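Local coordinates for protein 3-deoxy-D-manno-octulosonate 8-phosphate phosphatase KdsC (Haemophilus influenzae Rd, PDB 1K1E) that hydrolyses 3-deoxy-D-manno-octulosonate 8-phosphate to KDO and inorganic phosphate, a magnesium-dependent step of lipopolysaccharide biosynthesis, at residues 105-108 / 109-113; 59-63 / 64-68. One frame throughout, in Å; residues are numbered along the deposited sequence.

Contact 1: residues 105-108 / 109-113. With CO (cobalt (II) ion), chain M.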
loop_
_atom_site.group_PDB
_atom_site.type_symbol
_atom_site.label_atom_id
_atom_site.label_comp_id
_atom_site.label_asym_id
_atom_site.label_seq_id
_atom_site.Cartn_x
_atom_site.Cartn_y
_atom_site.Cartn_z
ATOM N N ILE A 105 5.020 -4.264 21.846
ATOM C CA ILE A 105 5.032 -4.768 20.475
ATOM C C ILE A 105 5.863 -3.790 19.662
ATOM O O ILE A 105 5.578 -2.592 19.660
ATOM C CB ILE A 105 3.568 -4.958 19.879
ATOM C CG1 ILE A 105 3.686 -5.400 18.382
ATOM C CG2 ILE A 105 2.638 -3.736 20.199
ATOM C CD1 ILE A 105 2.273 -5.827 17.804
ATOM N N GLY A 106 6.878 -4.293 18.953
ATOM C CA GLY A 106 7.759 -3.378 18.239
ATOM C C GLY A 106 8.201 -4.015 16.953
ATOM O O GLY A 106 7.795 -5.153 16.637
ATOM N N ASP A 107 8.974 -3.255 16.198
ATOM C CA ASP A 107 9.446 -3.770 14.884
ATOM C C ASP A 107 10.928 -3.547 14.594
ATOM O O ASP A 107 11.407 -4.046 13.578
ATOM C CB ASP A 107 8.720 -3.094 13.731
ATOM C CG ASP A 107 9.090 -1.614 13.585
ATOM O OD1 ASP A 107 9.438 -1.138 12.484
ATOM O OD2 ASP A 107 9.035 -0.892 14.585
ATOM N N ASP A 108 11.610 -2.754 15.410
ATOM C CA ASP A 108 13.014 -2.433 15.061
ATOM C C ASP A 108 13.980 -2.350 16.218
ATOM O O ASP A 108 13.589 -2.549 17.393
ATOM C CB ASP A 108 13.035 -1.092 14.241
ATOM C CG ASP A 108 14.205 -1.000 13.256
ATOM O OD1 ASP A 108 14.278 0.051 12.551
ATOM O OD2 ASP A 108 15.002 -1.981 13.167
ATOM N N SER A 109 15.245 -2.050 15.882
ATOM C CA SER A 109 16.321 -1.989 16.878
ATOM C C SER A 109 15.998 -1.106 18.052
ATOM O O SER A 109 16.337 -1.466 19.199
ATOM C CB SER A 109 17.637 -1.525 16.215
ATOM O OG SER A 109 17.932 -2.427 15.129
ATOM N N VAL A 110 15.357 0.029 17.773
ATOM C CA VAL A 110 14.981 0.981 18.824
ATOM C C VAL A 110 14.129 0.287 19.874
ATOM O O VAL A 110 14.133 0.713 21.005
ATOM C CB VAL A 110 14.121 2.201 18.262
ATOM C CG1 VAL A 110 14.156 3.419 19.251
ATOM C CG2 VAL A 110 14.647 2.653 16.875
ATOM N N ASP A 111 13.384 -0.758 19.514
ATOM C CA ASP A 111 12.525 -1.396 20.507
ATOM C C ASP A 111 13.211 -2.484 21.338
ATOM O O ASP A 111 12.621 -2.993 22.299
ATOM C CB ASP A 111 11.318 -1.999 19.797
ATOM C CG ASP A 111 10.628 -1.004 18.930
ATOM O OD1 ASP A 111 10.211 0.017 19.491
ATOM O OD2 ASP A 111 10.513 -1.199 17.703
ATOM N N LEU A 112 14.434 -2.855 20.956
ATOM C CA LEU A 112 15.122 -3.896 21.700
ATOM C C LEU A 112 15.151 -3.610 23.239
ATOM O O LEU A 112 14.908 -4.530 24.033
ATOM C CB LEU A 112 16.543 -4.083 21.129
ATOM C CG LEU A 112 16.469 -4.760 19.738
ATOM C CD1 LEU A 112 17.926 -4.843 19.167
ATOM C CD2 LEU A 112 15.887 -6.153 19.837
ATOM N N PRO A 113 15.457 -2.370 23.664
ATOM C CA PRO A 113 15.482 -2.114 25.113
ATOM C C PRO A 113 14.053 -2.180 25.688
ATOM O O PRO A 113 13.877 -2.510 26.859
ATOM C CB PRO A 113 16.064 -0.695 25.232
ATOM C CG PRO A 113 16.810 -0.493 23.930
ATOM C CD PRO A 113 15.916 -1.202 22.901
HETATM CO CO CO M . 8.908 1.115 14.882
HETATM O O HOH W 1 9.942 1.444 13.094
HETATM O O HOH W 2 10.603 1.108 16.172
HETATM O O HOH W 3 8.599 3.217 15.381
#

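Contact 2: residues 59-63 / 64-68. With SO4 (sulfate ion), chain O.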
loop_
_atom_site.group_PDB
_atom_site.type_symbol
_atom_site.label_atom_id
_atom_site.label_comp_id
_atom_site.label_asym_id
_atom_site.label_seq_id
_atom_site.Cartn_x
_atom_site.Cartn_y
_atom_site.Cartn_z
ATOM N N GLY A 59 9.277 7.532 19.039
ATOM C CA GLY A 59 10.391 8.459 19.088
ATOM C C GLY A 59 10.049 9.762 18.358
ATOM O O GLY A 59 10.857 10.704 18.303
ATOM N N ARG A 60 8.833 9.852 17.831
ATOM C CA ARG A 60 8.403 11.018 17.073
ATOM C C ARG A 60 7.115 11.535 17.701
ATOM O O ARG A 60 6.379 10.787 18.322
ATOM C CB ARG A 60 8.158 10.615 15.581
ATOM C CG ARG A 60 9.449 10.274 14.774
ATOM C CD ARG A 60 9.186 9.698 13.343
ATOM N NE ARG A 60 8.774 10.743 12.394
ATOM C CZ ARG A 60 9.615 11.436 11.612
ATOM N NH1 ARG A 60 10.934 11.171 11.667
ATOM N NH2 ARG A 60 9.159 12.407 10.794
ATOM N N ASP A 61 6.872 12.827 17.582
ATOM C CA ASP A 61 5.644 13.431 18.110
ATOM C C ASP A 61 5.013 14.214 16.961
ATOM O O ASP A 61 5.710 14.905 16.256
ATOM C CB ASP A 61 6.011 14.413 19.234
ATOM C CG ASP A 61 4.795 14.863 20.068
ATOM O OD1 ASP A 61 4.990 15.533 21.122
ATOM O OD2 ASP A 61 3.640 14.550 19.706
ATOM N N SER A 62 3.714 14.076 16.732
ATOM C CA SER A 62 3.098 14.880 15.694
ATOM C C SER A 62 1.659 15.065 16.066
ATOM O O SER A 62 1.080 14.286 16.796
ATOM C CB SER A 62 3.188 14.231 14.316
ATOM O OG SER A 62 2.153 13.295 14.143
ATOM N N PRO A 63 1.048 16.125 15.544
ATOM C CA PRO A 63 -0.342 16.361 15.865
ATOM C C PRO A 63 -1.184 15.300 15.141
ATOM O O PRO A 63 -2.327 15.047 15.530
ATOM C CB PRO A 63 -0.544 17.824 15.398
ATOM C CG PRO A 63 0.455 17.996 14.359
ATOM C CD PRO A 63 1.645 17.276 14.837
ATOM N N ILE A 64 -0.613 14.650 14.123
ATOM C CA ILE A 64 -1.354 13.544 13.455
ATOM C C ILE A 64 -1.444 12.373 14.438
ATOM O O ILE A 64 -2.492 11.820 14.682
ATOM C CB ILE A 64 -0.655 13.054 12.171
ATOM C CG1 ILE A 64 -0.499 14.216 11.195
ATOM C CG2 ILE A 64 -1.525 11.934 11.556
ATOM C CD1 ILE A 64 0.302 13.916 9.914
ATOM N N LEU A 65 -0.309 11.971 14.969
ATOM C CA LEU A 65 -0.309 10.905 15.957
ATOM C C LEU A 65 -1.178 11.257 17.167
ATOM O O LEU A 65 -1.873 10.424 17.693
ATOM C CB LEU A 65 1.160 10.572 16.364
ATOM C CG LEU A 65 1.244 9.386 17.342
ATOM C CD1 LEU A 65 0.529 8.104 16.872
ATOM C CD2 LEU A 65 2.697 9.079 17.544
ATOM N N ARG A 66 -1.171 12.505 17.610
ATOM C CA ARG A 66 -1.999 12.866 18.743
ATOM C C ARG A 66 -3.501 12.754 18.461
ATOM O O ARG A 66 -4.273 12.368 19.315
ATOM C CB ARG A 66 -1.571 14.268 19.197
ATOM C CG ARG A 66 -0.265 14.162 20.030
ATOM C CD ARG A 66 0.320 15.520 20.387
ATOM N NE ARG A 66 1.577 15.434 21.161
ATOM C CZ ARG A 66 1.644 15.431 22.489
ATOM N NH1 ARG A 66 0.544 15.482 23.208
ATOM N NH2 ARG A 66 2.820 15.490 23.111
ATOM N N ARG A 67 -3.875 13.046 17.225
ATOM C CA ARG A 67 -5.265 12.962 16.819
ATOM C C ARG A 67 -5.689 11.492 16.851
ATOM O O ARG A 67 -6.767 11.159 17.318
ATOM C CB ARG A 67 -5.416 13.530 15.414
ATOM C CG ARG A 67 -6.890 13.439 14.839
ATOM C CD ARG A 67 -7.882 13.868 15.840
ATOM N NE ARG A 67 -9.262 13.732 15.376
ATOM C CZ ARG A 67 -10.041 14.746 15.016
ATOM N NH1 ARG A 67 -9.556 15.984 15.082
ATOM N NH2 ARG A 67 -11.306 14.523 14.590
ATOM N N ARG A 68 -4.822 10.611 16.374
ATOM C CA ARG A 68 -5.149 9.177 16.374
ATOM C C ARG A 68 -5.285 8.709 17.811
ATOM O O ARG A 68 -6.246 8.009 18.144
ATOM C CB ARG A 68 -4.057 8.406 15.625
ATOM C CG ARG A 68 -4.277 6.809 15.503
ATOM C CD ARG A 68 -5.672 6.465 15.052
ATOM N NE ARG A 68 -5.822 5.041 14.847
ATOM C CZ ARG A 68 -6.962 4.426 14.594
ATOM N NH1 ARG A 68 -8.115 5.119 14.507
ATOM N NH2 ARG A 68 -6.930 3.091 14.466
HETATM S S SO4 O . 10.851 4.967 16.925
HETATM O O1 SO4 O . 11.239 3.663 17.470
HETATM O O2 SO4 O . 10.868 4.839 15.439
HETATM O O3 SO4 O . 11.789 6.003 17.326
HETATM O O4 SO4 O . 9.502 5.232 17.486
#

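Contact 1: residues 105-108 / 109-113
D108 and D111 meet where the chain leaves its strand at G106 and turns back through helical backbone angles at 109-111, the turn being pinned by D111 N bonding to D108 O at 2.8 Å. The D111 carboxylate reaches back across that turn, and its OD2 is the atom that does the gripping. D111 OD2 accepts D108 N at 3.0 Å through its anti lone pair, in a fairly straight bond (165°), while D107 N, also 3.0 Å from this OD2, comes in from above the carboxylate plane. Water 2 donates to the same oxygen and also binds the cobalt, so D111 is a second-shell residue: it fixes the backbone of the metal ligand and one metal-bound water together. D107 OD2 is one of the first-shell ligands, 2.0 Å from the cobalt, and D107 OD1 takes a hydrogen bond from water 1. With CG of D107 between its backbone N and carbonyl carbon (chi1 69°), the carboxylate swings round to the metal, whose other protein ligands are the D14 carboxylate and the backbone O of D16. The second subunit adds salt bridges from R39 to D107 OD1 and from R149 to D108 OD2. D111 OD1 is held by a salt bridge from K84 and a hydrogen bond with Y104. This acidic loop leads from strand 102-106 into helix 112-117, within the beta-alpha-beta unit completed by strand 120-123.

Contact 2: residues 59-63 / 64-68
S62 and L65 make the tight part of this contact, at the start of helix 63-72. S62 is the N-cap: its OG accepts L65 N at 2.9 Å in an almost linear bond (177°). A chi1 of 83° sets OG between the backbone N and the carbonyl carbon of S62, turned over the first helical turn, where it also packs 3.4 Å from I64 CB. The S62 carbonyl O receives R66 N at 3.0 Å, and P63 O takes R67 N at the same distance, so regular helix bonding begins directly behind the cap. L65 and I64 are buried; L65 packs on F36 and L79, and I64 rests on K34 and on A28 of the third subunit.

The solvent side carries the salt bridge of D61 with R66. R66 presents its edge, NE and NH2 side by side, with NE 2.7 Å from D61 OD2 on its syn lone pair and NH2 2.9 Å from D61 OD1. The carboxylate and guanidinium planes stand 31° apart, so the fork is twisted. At the other end of the segment, R60, a substrate-binding residue by similarity, turns away to pair with E31. This chemistry implies a firmly capped helix behind a loop whose G59 N-H, with K84, holds a sulfate probably from the crystallisation liquor (G59 N to sulfate O4 2.8 Å), which may mark where phosphate binds.

Going from the N terminus, strand 10-14 and the loop after it bring D14 and D16 to the metal before either contact is reached. Contact 2 comes first, turning the chain from the end of strand 53-58 into helix 63-72; contact 1 follows after strand 76-79 and helix 84-95, turning strand 102-106 into helix 112-117. The two are in series, neither enclosing nor crossing the other. Their centres lie about 19 Å apart and their nearest atoms about 6 Å, without touching. Both loops leave strands that flank 10-14 in the parallel sheet, one on each side. K84 connects them, pairing with D111 and also bonding to the sulfate held by G59.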